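Local coordinates for protein 2-dehydropantoate 2-reductase (Geobacter metallireducens, PDB 3HN2) that probably catalyses the NADPH-dependent reduction of ketopantoate to pantoic acid, a step in pantothenate biosynthesis, at residues 206-211 with 244-249. Sequence-based numbering, arbitrary orientation.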
loop_
_atom_site.group_PDB
_atom_site.type_symbol
_atom_site.label_atom_id
_atom_site.label_comp_id
_atom_site.label_asym_id
_atom_site.label_seq_id
_atom_site.Cartn_x
_atom_site.Cartn_y
_atom_site.Cartn_z
ATOM N N LEU A 206 -3.352 -12.935 3.365
ATOM C CA LEU A 206 -3.719 -14.050 4.222
ATOM C C LEU A 206 -2.984 -14.015 5.558
ATOM O O LEU A 206 -3.622 -14.138 6.608
ATOM C CB LEU A 206 -3.479 -15.378 3.499
ATOM C CG LEU A 206 -4.300 -15.639 2.228
ATOM C CD1 LEU A 206 -4.017 -17.032 1.692
ATOM C CD2 LEU A 206 -5.794 -15.456 2.475
ATOM N N ILE A 207 -1.654 -13.833 5.509
ATOM C CA ILE A 207 -0.805 -13.641 6.703
ATOM C C ILE A 207 -1.372 -12.528 7.582
ATOM O O ILE A 207 -1.435 -12.662 8.801
ATOM C CB ILE A 207 0.693 -13.323 6.328
ATOM C CG1 ILE A 207 1.475 -14.601 6.012
ATOM C CG2 ILE A 207 1.433 -12.603 7.476
ATOM C CD1 ILE A 207 1.404 -15.052 4.569
ATOM N N LEU A 208 -1.811 -11.447 6.939
ATOM C CA LEU A 208 -2.445 -10.310 7.607
ATOM C C LEU A 208 -3.904 -10.512 8.037
ATOM O O LEU A 208 -4.439 -9.676 8.758
ATOM C CB LEU A 208 -2.358 -9.074 6.701
ATOM C CG LEU A 208 -1.210 -8.067 6.868
ATOM C CD1 LEU A 208 -0.193 -8.464 7.943
ATOM C CD2 LEU A 208 -0.523 -7.813 5.536
ATOM N N ALA A 209 -4.554 -11.590 7.597
ATOM C CA ALA A 209 -6.000 -11.751 7.862
ATOM C C ALA A 209 -6.312 -12.268 9.262
ATOM O O ALA A 209 -7.248 -11.791 9.898
ATOM C CB ALA A 209 -6.673 -12.625 6.806
ATOM N N ARG A 210 -5.527 -13.239 9.733
ATOM C CA ARG A 210 -5.689 -13.797 11.074
ATOM C C ARG A 210 -5.084 -12.912 12.154
ATOM O O ARG A 210 -3.927 -12.498 12.054
ATOM C CB ARG A 210 -5.092 -15.202 11.159
ATOM C CG ARG A 210 -6.101 -16.297 10.915
ATOM C CD ARG A 210 -5.513 -17.680 11.141
ATOM N NE ARG A 210 -6.478 -18.719 10.790
ATOM C CZ ARG A 210 -6.635 -19.229 9.571
ATOM N NH1 ARG A 210 -7.553 -20.166 9.362
ATOM N NH2 ARG A 210 -5.881 -18.812 8.559
ATOM N N ASP A 211 -5.890 -12.649 13.183
ATOM C CA ASP A 211 -5.531 -11.838 14.351
ATOM C C ASP A 211 -4.207 -12.212 15.020
ATOM O O ASP A 211 -3.371 -11.337 15.271
ATOM C CB ASP A 211 -6.660 -11.896 15.384
ATOM C CG ASP A 211 -7.370 -13.247 15.403
ATOM O OD1 ASP A 211 -8.612 -13.268 15.236
ATOM O OD2 ASP A 211 -6.690 -14.287 15.566
ATOM N N ASP A 244 3.045 1.021 11.194
ATOM C CA ASP A 244 3.191 1.630 9.888
ATOM C C ASP A 244 3.515 0.645 8.757
ATOM O O ASP A 244 3.231 0.954 7.610
ATOM C CB ASP A 244 4.229 2.768 9.946
ATOM C CG ASP A 244 3.796 3.920 10.861
ATOM O OD1 ASP A 244 2.584 4.213 10.936
ATOM O OD2 ASP A 244 4.668 4.538 11.505
ATOM N N MET A 245 4.109 -0.519 9.050
ATOM C CA MET A 245 4.342 -1.509 7.984
ATOM C C MET A 245 3.174 -2.519 7.996
ATOM O O MET A 245 2.917 -3.220 7.015
ATOM C CB MET A 245 5.684 -2.246 8.148
ATOM C CG MET A 245 6.970 -1.371 8.146
ATOM S SD MET A 245 6.992 -0.106 6.862
ATOM C CE MET A 245 7.508 -1.037 5.435
ATOM N N LEU A 246 2.476 -2.580 9.124
ATOM C CA LEU A 246 1.274 -3.378 9.258
ATOM C C LEU A 246 0.199 -2.795 8.343
ATOM O O LEU A 246 -0.430 -3.525 7.573
ATOM C CB LEU A 246 0.825 -3.374 10.725
ATOM C CG LEU A 246 0.229 -4.597 11.428
ATOM C CD1 LEU A 246 0.852 -5.919 11.002
ATOM C CD2 LEU A 246 0.363 -4.418 12.937
ATOM N N GLU A 247 0.032 -1.473 8.400
ATOM C CA GLU A 247 -0.955 -0.761 7.580
ATOM C C GLU A 247 -0.513 -0.596 6.125
ATOM O O GLU A 247 -1.348 -0.585 5.228
ATOM C CB GLU A 247 -1.271 0.613 8.180
ATOM C CG GLU A 247 -2.089 0.579 9.474
ATOM C CD GLU A 247 -2.301 1.966 10.077
ATOM O OE1 GLU A 247 -2.766 2.049 11.234
ATOM O OE2 GLU A 247 -2.003 2.974 9.398
ATOM N N PHE A 248 0.797 -0.458 5.910
ATOM C CA PHE A 248 1.380 -0.297 4.569
ATOM C C PHE A 248 1.168 -1.537 3.711
ATOM O O PHE A 248 0.767 -1.428 2.554
ATOM C CB PHE A 248 2.877 0.037 4.685
ATOM C CG PHE A 248 3.634 -0.008 3.384
ATOM C CD1 PHE A 248 3.574 1.057 2.490
ATOM C CD2 PHE A 248 4.447 -1.097 3.075
ATOM C CE1 PHE A 248 4.283 1.024 1.297
ATOM C CE2 PHE A 248 5.159 -1.141 1.883
ATOM C CZ PHE A 248 5.081 -0.075 0.993
ATOM N N THR A 249 1.426 -2.708 4.293
ATOM C CA THR A 249 1.310 -3.992 3.593
ATOM C C THR A 249 -0.161 -4.340 3.325
ATOM O O THR A 249 -0.466 -5.122 2.429
ATOM C CB THR A 249 2.019 -5.135 4.383
ATOM O OG1 THR A 249 3.120 -4.597 5.117
ATOM C CG2 THR A 249 2.572 -6.203 3.461
#
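Leu208 carries this contact from its side, reaching out of the turn that follows helix 204-207 and dividing its two methyls between Leu246 and Thr249, residues three apart on helix 241-249. Leu208 CD2 makes the closer approach, lying 3.9 Å from Thr249 CB and 4.1 Å from Thr249 CG2, with the two side chains set roughly at right angles. The other branch meets the end of Leu246 through a single methyl pair, Leu208 CD1 to Leu246 CD1 at 4.1 Å. The CB of Leu246 does not point straight at the turn; chi1 of -142° and chi2 of 37° together bring its CD1 nearer to Leu208. The hydroxyl of Thr249 stands beside its own backbone N and is hydrogen-bonded to the indole NE1 of Trp189, while Thr249 CB and CG2 face Leu208 CD2. Only 126 Å² is buried in all, and the backbones stay apart, 8.0 Å between the CA atoms of Leu208 and Leu246. In contrast to this small buried patch, Ala209, Arg210 and Asp211 on the turn and Asp244 on the helix are exposed. Arg210 is the N-cap of helix 211-229, whose Arg214 hydrogen-bonds Leu208 O through NH2 and, with Arg218, packs on Leu246. Phe193 of helix 179-200 touches both Leu208 and Thr249, placing the contact beside helices 179-200 and 211-229 within the all-helical C-terminal part of the chain.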